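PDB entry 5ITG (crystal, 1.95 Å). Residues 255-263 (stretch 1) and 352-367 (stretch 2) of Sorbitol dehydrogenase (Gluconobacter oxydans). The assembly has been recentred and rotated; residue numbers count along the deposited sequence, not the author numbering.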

ATOM      1  N   LEU A 255      14.971   2.097  -9.482  1.00 24.51           N
ATOM      2  CA  LEU A 255      13.697   2.529  -8.928  1.00 24.73           C
ATOM      3  C   LEU A 255      13.967   3.561  -7.843  1.00 24.06           C
ATOM      4  O   LEU A 255      15.099   3.693  -7.353  1.00 20.98           O
ATOM      5  N   VAL A 256      12.925   4.299  -7.481  1.00 22.14           N
ATOM      6  CA  VAL A 256      13.042   5.346  -6.482  1.00 21.46           C
ATOM      7  C   VAL A 256      11.852   5.295  -5.524  1.00 20.17           C
ATOM      8  O   VAL A 256      10.761   4.881  -5.894  1.00 19.49           O
ATOM      9  N   ALA A 257      12.082   5.700  -4.283  1.00 19.74           N
ATOM     10  CA  ALA A 257      11.026   5.699  -3.277  1.00 18.20           C
ATOM     11  C   ALA A 257      11.259   6.873  -2.345  1.00 17.00           C
ATOM     12  O   ALA A 257      12.357   7.429  -2.312  1.00 15.40           O
ATOM     13  N   GLU A 258      10.223   7.254  -1.597  1.00 16.57           N
ATOM     14  CA  GLU A 258      10.352   8.354  -0.647  1.00 17.87           C
ATOM     15  C   GLU A 258      11.222   7.827   0.487  1.00 18.54           C
ATOM     16  O   GLU A 258      11.307   6.613   0.699  1.00 18.91           O
ATOM     17  N   ASP A 259      11.877   8.724   1.210  1.00 18.53           N
ATOM     18  CA  ASP A 259      12.720   8.293   2.312  1.00 21.56           C
ATOM     19  C   ASP A 259      11.874   7.653   3.412  1.00 20.66           C
ATOM     20  O   ASP A 259      12.330   6.729   4.085  1.00 21.01           O
ATOM     21  N   PHE A 260      10.641   8.131   3.582  1.00 21.15           N
ATOM     22  CA  PHE A 260       9.743   7.577   4.601  1.00 19.13           C
ATOM     23  C   PHE A 260       9.399   6.128   4.291  1.00 18.98           C
ATOM     24  O   PHE A 260       9.219   5.757   3.135  1.00 16.86           O
ATOM     25  N   HIS A 261       9.285   5.315   5.333  1.00 17.55           N
ATOM     26  CA  HIS A 261       8.932   3.916   5.159  1.00 18.12           C
ATOM     27  C   HIS A 261       8.425   3.376   6.480  1.00 18.69           C
ATOM     28  O   HIS A 261       8.889   3.778   7.550  1.00 18.19           O
ATOM     29  N   GLN A 262       7.442   2.488   6.412  1.00 17.68           N
ATOM     30  CA  GLN A 262       6.889   1.917   7.624  1.00 17.53           C
ATOM     31  C   GLN A 262       6.375   0.516   7.388  1.00 16.46           C
ATOM     32  O   GLN A 262       5.823   0.213   6.325  1.00 16.08           O
ATOM     33  N   TRP A 263       6.562  -0.337   8.384  1.00 14.20           N
ATOM     34  CA  TRP A 263       6.087  -1.702   8.296  1.00 15.51           C
ATOM     35  C   TRP A 263       5.684  -2.178   9.680  1.00 15.15           C
ATOM     36  O   TRP A 263       6.526  -2.337  10.559  1.00 17.08           O
ATOM     37  N   GLY A 352       3.662  12.936  16.150  1.00 16.36           N
ATOM     38  CA  GLY A 352       4.809  12.639  15.310  1.00 15.44           C
ATOM     39  C   GLY A 352       4.298  12.089  13.989  1.00 14.79           C
ATOM     40  O   GLY A 352       4.877  12.336  12.934  1.00 14.98           O
ATOM     41  N   TYR A 353       3.206  11.334  14.041  1.00 14.13           N
ATOM     42  CA  TYR A 353       2.642  10.785  12.819  1.00 14.78           C
ATOM     43  C   TYR A 353       2.121  11.946  11.979  1.00 14.72           C
ATOM     44  O   TYR A 353       2.321  11.992  10.765  1.00 15.20           O
ATOM     45  N   ARG A 354       1.439  12.875  12.642  1.00 12.73           N
ATOM     46  CA  ARG A 354       0.896  14.065  11.988  1.00 13.97           C
ATOM     47  C   ARG A 354       2.023  14.783  11.252  1.00 15.47           C
ATOM     48  O   ARG A 354       1.872  15.178  10.094  1.00 15.69           O
ATOM     49  N   ASP A 355       3.155  14.952  11.928  1.00 15.12           N
ATOM     50  CA  ASP A 355       4.287  15.626  11.313  1.00 16.31           C
ATOM     51  C   ASP A 355       4.754  14.903  10.056  1.00 15.98           C
ATOM     52  O   ASP A 355       5.080  15.546   9.059  1.00 15.25           O
ATOM     53  N   SER A 356       4.778  13.573  10.091  1.00 16.54           N
ATOM     54  CA  SER A 356       5.212  12.810   8.921  1.00 17.16           C
ATOM     55  C   SER A 356       4.220  12.944   7.767  1.00 18.70           C
ATOM     56  O   SER A 356       4.617  12.998   6.603  1.00 18.15           O
ATOM     57  N   VAL A 357       2.929  12.987   8.079  1.00 16.09           N
ATOM     58  CA  VAL A 357       1.928  13.126   7.026  1.00 15.84           C
ATOM     59  C   VAL A 357       2.184  14.426   6.276  1.00 16.37           C
ATOM     60  O   VAL A 357       2.255  14.442   5.049  1.00 16.86           O
ATOM     61  N   ILE A 358       2.357  15.508   7.027  1.00 15.27           N
ATOM     62  CA  ILE A 358       2.611  16.821   6.442  1.00 17.26           C
ATOM     63  C   ILE A 358       3.892  16.824   5.600  1.00 15.99           C
ATOM     64  O   ILE A 358       3.895  17.277   4.457  1.00 17.15           O
ATOM     65  N   SER A 359       4.975  16.308   6.169  1.00 17.31           N
ATOM     66  CA  SER A 359       6.260  16.258   5.476  1.00 17.71           C
ATOM     67  C   SER A 359       6.203  15.448   4.185  1.00 17.40           C
ATOM     68  O   SER A 359       6.755  15.852   3.157  1.00 17.57           O
ATOM     69  N   ARG A 360       5.532  14.302   4.236  1.00 15.75           N
ATOM     70  CA  ARG A 360       5.418  13.445   3.070  1.00 16.17           C
ATOM     71  C   ARG A 360       4.667  14.119   1.940  1.00 17.01           C
ATOM     72  O   ARG A 360       5.074  14.021   0.778  1.00 18.51           O
ATOM     73  N   PHE A 361       3.576  14.804   2.275  1.00 16.40           N
ATOM     74  CA  PHE A 361       2.780  15.497   1.268  1.00 16.16           C
ATOM     75  C   PHE A 361       3.610  16.604   0.603  1.00 17.61           C
ATOM     76  O   PHE A 361       3.318  17.011  -0.518  1.00 16.60           O
ATOM     77  N   SER A 362       4.638  17.089   1.296  1.00 18.77           N
ATOM     78  CA  SER A 362       5.503  18.135   0.744  1.00 21.59           C
ATOM     79  C   SER A 362       6.635  17.583  -0.135  1.00 23.11           C
ATOM     80  O   SER A 362       7.415  18.359  -0.696  1.00 22.30           O
ATOM     81  N   ASN A 363       6.733  16.258  -0.257  1.00 22.69           N
ATOM     82  CA  ASN A 363       7.792  15.645  -1.076  1.00 23.23           C
ATOM     83  C   ASN A 363       7.453  15.875  -2.545  1.00 24.10           C
ATOM     84  O   ASN A 363       6.630  15.164  -3.111  1.00 24.08           O
ATOM     85  N   LYS A 364       8.082  16.867  -3.168  1.00 25.77           N
ATOM     86  CA  LYS A 364       7.790  17.167  -4.564  1.00 29.84           C
ATOM     87  C   LYS A 364       8.004  15.997  -5.532  1.00 31.05           C
ATOM     88  O   LYS A 364       7.225  15.814  -6.473  1.00 31.93           O
ATOM     89  N   ALA A 365       9.034  15.192  -5.303  1.00 32.52           N
ATOM     90  CA  ALA A 365       9.294  14.056  -6.190  1.00 33.81           C
ATOM     91  C   ALA A 365       8.159  13.027  -6.173  1.00 34.38           C
ATOM     92  O   ALA A 365       7.943  12.319  -7.154  1.00 34.69           O
HETATM   93  N   MSE A 366       7.437  12.952  -5.059  1.00 35.60           N
HETATM   94  CA  MSE A 366       6.342  11.991  -4.899  1.00 37.31           C
HETATM   95  C   MSE A 366       4.976  12.547  -5.266  1.00 37.34           C
HETATM   96  O   MSE A 366       4.064  11.795  -5.598  1.00 38.82           O
ATOM     97  N   SER A 367       4.840  13.865  -5.186  1.00 37.72           N
ATOM     98  CA  SER A 367       3.579  14.536  -5.468  1.00 36.78           C
ATOM     99  C   SER A 367       2.698  13.907  -6.547  1.00 35.41           C
ATOM    100  O   SER A 367       3.127  13.652  -7.668  1.00 35.45           O
TER

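Stretch 2 enters this contact as a helix that is already under way at Gly-352 and runs to Phe-361, and leaves it as a short turn-rich segment, and its side chains meet a strand (255-258) and the loop that follows it. The two stretches bury 442 Å² between them, most of it around Glu-258, Phe-260, Arg-360 and Met-366.

The first residue to reach across is Tyr-353. Its CA-to-CB bond points sideways, but with chi1 t the ring extends so that its end comes nearer to stretch 1. Gln-262, itself extended (chi1 t, chi2 t), points toward the helix and places OE1 at the edge of this ring, 3.8 Å from Tyr-353 CE1. The polar link is indirect: water 3 donates to Gln-262 OE1 (2.7 Å from its O atom) and accepts from Tyr-353 OH (also 2.7 Å), which fixes the direction of both bonds.

Arg-354 and Asp-355 lie out of reach and pair with each other, Arg-354 NH2 standing 3.1 Å from Asp-355 OD1 in a salt bridge. One turn on from Gly-352, Ser-356 points toward stretch 1 in the p rotamer. Its hydroxyl is turned back to the helix, where OG donates to Tyr-353 O at 2.5 Å, while CB lies 4.2 Å from Phe-260 CE1. Val-357 points away, and Ile-358 and Ser-359 make no contact.

Arg-360, a further turn along, is the hub of the interface. Its m, t, p side chain passes the ring of Phe-260, which points toward the helix with chi1 t. Arg-360 CD sits over one face of that ring, 3.7 Å from its centroid and 20° off the normal, a CH-pi contact; beyond it the guanidinium turns its own face to the ring, with Arg-360 NH1 3.3 Å from Phe-260 CE2. The edge of the guanidinium is thereby left for Glu-258, whose p, t side chain brings its carboxylate alongside. Arg-360 NE donates to Glu-258 OE1 at 3.1 Å and NH2 to Glu-258 OE2 at 2.7 Å, so the salt bridge is bidentate. Water 1 reinforces the pairing by donating both to Glu-258 OE1 (2.7 Å from its O atom) and to the backbone Arg-360 O (3.0 Å).

Phe-361 points away from stretch 1, and Ser-362 is out of reach. Asn-363, with chi1 t, points back in: its ND2 lies 3.9 Å from Glu-258 CB and donates to water 2, whose O atom is 2.9 Å away. That water in turn donates to Glu-258 OE1 at 2.8 Å, so this one carboxylate oxygen receives Arg-360 NE and two waters.

Lys-364 stays clear of the contact, but Met-366, present as selenomethionine, closes it with apolar packing. Its chi1 and chi2 are both m, with chi3 off at 114°. Met-366 CG rests 3.8 Å from Glu-258 CB, and CE reaches the strand, 4.1 Å from Ala-257 C and 4.3 Å from Val-256 CG2. Ala-257 directs its own CB away, so its backbone provides this contact.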

ATOM      1  CB  LEU A 255      12.890   1.344  -8.372  1.00 27.72           C
ATOM      2  CG  LEU A 255      13.257   0.695  -7.037  1.00 28.80           C
ATOM      3  CD1 LEU A 255      12.197  -0.340  -6.687  1.00 30.56           C
ATOM      4  CD2 LEU A 255      14.628   0.053  -7.115  1.00 33.01           C
ATOM      5  CB  VAL A 256      13.126   6.730  -7.181  1.00 21.59           C
ATOM      6  CG1 VAL A 256      11.949   6.909  -8.123  1.00 21.54           C
ATOM      7  CG2 VAL A 256      13.175   7.847  -6.154  1.00 23.84           C
ATOM      8  CB  ALA A 257      11.054   4.393  -2.488  1.00 15.18           C
ATOM      9  CB  GLU A 258       8.973   8.771  -0.107  1.00 18.48           C
ATOM     10  CG  GLU A 258       8.273   7.704   0.721  1.00 20.49           C
ATOM     11  CD  GLU A 258       6.901   8.140   1.217  1.00 22.77           C
ATOM     12  OE1 GLU A 258       6.705   9.349   1.474  1.00 21.97           O
ATOM     13  OE2 GLU A 258       6.020   7.267   1.368  1.00 21.40           O
ATOM     14  CB  ASP A 259      13.528   9.478   2.867  1.00 23.56           C
ATOM     15  CG  ASP A 259      12.656  10.555   3.463  1.00 24.02           C
ATOM     16  OD1 ASP A 259      11.626  10.899   2.850  1.00 25.71           O
ATOM     17  OD2 ASP A 259      13.013  11.074   4.545  1.00 26.89           O
ATOM     18  CB  PHE A 260       8.428   8.357   4.674  1.00 17.56           C
ATOM     19  CG  PHE A 260       7.420   7.746   5.618  1.00 17.58           C
ATOM     20  CD1 PHE A 260       7.404   8.097   6.969  1.00 18.82           C
ATOM     21  CD2 PHE A 260       6.519   6.779   5.167  1.00 17.09           C
ATOM     22  CE1 PHE A 260       6.505   7.495   7.858  1.00 17.13           C
ATOM     23  CE2 PHE A 260       5.614   6.169   6.052  1.00 15.39           C
ATOM     24  CZ  PHE A 260       5.611   6.529   7.398  1.00 16.83           C
ATOM     25  CB  HIS A 261      10.141   3.111   4.657  1.00 19.18           C
ATOM     26  CG  HIS A 261      11.352   3.212   5.531  1.00 22.44           C
ATOM     27  ND1 HIS A 261      11.582   2.359   6.590  1.00 25.53           N
ATOM     28  CD2 HIS A 261      12.409   4.059   5.496  1.00 22.24           C
ATOM     29  CE1 HIS A 261      12.729   2.673   7.166  1.00 22.39           C
ATOM     30  NE2 HIS A 261      13.250   3.701   6.523  1.00 26.31           N
ATOM     31  CB  GLN A 262       5.751   2.795   8.160  1.00 19.59           C
ATOM     32  CG  GLN A 262       5.046   2.219   9.382  1.00 20.02           C
ATOM     33  CD  GLN A 262       4.233   3.262  10.133  1.00 22.57           C
ATOM     34  OE1 GLN A 262       3.622   4.149   9.527  1.00 21.60           O
ATOM     35  NE2 GLN A 262       4.208   3.152  11.458  1.00 21.91           N
ATOM     36  CB  TRP A 263       7.169  -2.619   7.729  1.00 14.55           C
ATOM     37  CG  TRP A 263       6.664  -3.986   7.346  1.00 13.89           C
ATOM     38  CD1 TRP A 263       5.376  -4.431   7.399  1.00 14.59           C
ATOM     39  CD2 TRP A 263       7.446  -5.074   6.840  1.00 14.40           C
ATOM     40  NE1 TRP A 263       5.306  -5.737   6.959  1.00 15.72           N
ATOM     41  CE2 TRP A 263       6.563  -6.154   6.611  1.00 16.08           C
ATOM     42  CE3 TRP A 263       8.809  -5.245   6.559  1.00 16.62           C
ATOM     43  CZ2 TRP A 263       6.999  -7.383   6.112  1.00 17.69           C
ATOM     44  CZ3 TRP A 263       9.243  -6.470   6.064  1.00 17.32           C
ATOM     45  CH2 TRP A 263       8.339  -7.522   5.846  1.00 18.56           C
ATOM     46  CB  TYR A 353       1.492   9.824  13.112  1.00 13.30           C
ATOM     47  CG  TYR A 353       1.105   9.014  11.882  1.00 15.37           C
ATOM     48  CD1 TYR A 353       1.868   7.923  11.478  1.00 14.67           C
ATOM     49  CD2 TYR A 353       0.017   9.382  11.098  1.00 16.31           C
ATOM     50  CE1 TYR A 353       1.556   7.212  10.305  1.00 17.51           C
ATOM     51  CE2 TYR A 353      -0.306   8.689   9.934  1.00 16.15           C
ATOM     52  CZ  TYR A 353       0.465   7.608   9.544  1.00 19.31           C
ATOM     53  OH  TYR A 353       0.138   6.932   8.393  1.00 18.81           O
ATOM     54  CB  ARG A 354       0.289  15.008  13.034  1.00 15.44           C
ATOM     55  CG  ARG A 354      -0.086  16.392  12.514  1.00 16.22           C
ATOM     56  CD  ARG A 354      -0.129  17.391  13.678  1.00 18.47           C
ATOM     57  NE  ARG A 354       1.207  17.663  14.212  1.00 15.28           N
ATOM     58  CZ  ARG A 354       1.455  18.139  15.430  1.00 18.11           C
ATOM     59  NH1 ARG A 354       0.458  18.401  16.272  1.00 15.56           N
ATOM     60  NH2 ARG A 354       2.705  18.372  15.807  1.00 17.65           N
ATOM     61  CB  ASP A 355       5.447  15.755  12.305  1.00 17.44           C
ATOM     62  CG  ASP A 355       5.129  16.707  13.446  1.00 22.22           C
ATOM     63  OD1 ASP A 355       4.255  17.582  13.258  1.00 23.59           O
ATOM     64  OD2 ASP A 355       5.758  16.592  14.521  1.00 23.21           O
ATOM     65  CB  SER A 356       5.398  11.328   9.266  1.00 18.91           C
ATOM     66  OG  SER A 356       4.161  10.701   9.568  1.00 22.53           O
ATOM     67  CB  VAL A 357       0.494  13.110   7.613  1.00 16.37           C
ATOM     68  CG1 VAL A 357      -0.505  13.689   6.609  1.00 15.81           C
ATOM     69  CG2 VAL A 357       0.112  11.659   7.967  1.00 12.76           C
ATOM     70  CB  ILE A 358       2.736  17.890   7.546  1.00 15.86           C
ATOM     71  CG1 ILE A 358       1.447  17.939   8.370  1.00 22.36           C
ATOM     72  CG2 ILE A 358       3.055  19.250   6.931  1.00 17.58           C
ATOM     73  CD1 ILE A 358       0.219  18.216   7.556  1.00 22.25           C
ATOM     74  CB  SER A 359       7.326  15.669   6.404  1.00 20.38           C
ATOM     75  OG  SER A 359       8.563  15.530   5.717  1.00 23.53           O
ATOM     76  CB  ARG A 360       4.742  12.130   3.453  1.00 16.00           C
ATOM     77  CG  ARG A 360       5.595  11.288   4.387  1.00 16.87           C
ATOM     78  CD  ARG A 360       4.874  10.030   4.828  1.00 17.38           C
ATOM     79  NE  ARG A 360       4.653   9.094   3.727  1.00 16.95           N
ATOM     80  CZ  ARG A 360       3.792   8.079   3.786  1.00 18.65           C
ATOM     81  NH1 ARG A 360       3.077   7.881   4.889  1.00 17.29           N
ATOM     82  NH2 ARG A 360       3.649   7.258   2.750  1.00 17.02           N
ATOM     83  CB  PHE A 361       1.510  16.112   1.892  1.00 16.57           C
ATOM     84  CG  PHE A 361       0.476  15.095   2.345  1.00 16.04           C
ATOM     85  CD1 PHE A 361       0.585  13.748   2.004  1.00 16.03           C
ATOM     86  CD2 PHE A 361      -0.625  15.504   3.099  1.00 19.55           C
ATOM     87  CE1 PHE A 361      -0.392  12.818   2.410  1.00 18.94           C
ATOM     88  CE2 PHE A 361      -1.608  14.586   3.511  1.00 15.92           C
ATOM     89  CZ  PHE A 361      -1.490  13.243   3.163  1.00 15.94           C
ATOM     90  CB  SER A 362       6.129  18.961   1.867  1.00 22.88           C
ATOM     91  OG  SER A 362       7.218  18.258   2.456  1.00 23.13           O
ATOM     92  CB  ASN A 363       7.889  14.133  -0.797  1.00 22.72           C
ATOM     93  CG  ASN A 363       9.195  13.520  -1.297  1.00 23.59           C
ATOM     94  OD1 ASN A 363       9.716  13.905  -2.348  1.00 22.23           O
ATOM     95  ND2 ASN A 363       9.724  12.551  -0.548  1.00 21.70           N
ATOM     96  CB  LYS A 364       8.588  18.401  -5.019  1.00 30.63           C
ATOM     97  CG  LYS A 364       8.255  19.654  -4.213  1.00 31.45           C
ATOM     98  CD  LYS A 364       8.861  20.917  -4.823  1.00 33.99           C
ATOM     99  CE  LYS A 364       8.111  21.366  -6.078  1.00 35.95           C
ATOM    100  NZ  LYS A 364       6.760  21.934  -5.776  1.00 34.25           N
ATOM    101  CB  ALA A 365      10.611  13.383  -5.802  1.00 34.20           C
HETATM  102  CB  MSE A 366       6.269  11.504  -3.447  1.00 36.90           C
HETATM  103  CG  MSE A 366       7.519  10.819  -2.936  1.00 39.26           C
HETATM  104 SE   MSE A 366       7.926   9.221  -3.926  0.74 40.18          SE
HETATM  105  CE  MSE A 366       9.575   9.795  -4.745  1.00 37.69           C
ATOM    106  CB  SER A 367       3.826  16.003  -5.812  1.00 37.09           C
ATOM    107  OG  SER A 367       2.595  16.699  -5.867  1.00 38.55           O
TER
HETATM  108  O   HOH W   1       5.524  11.212  -0.133  1.00 21.28           O
HETATM  109  O   HOH W   2       8.181  11.689   1.705  1.00 21.59           O
HETATM  110  O   HOH W   3       1.785   4.947   7.722  1.00 19.63           O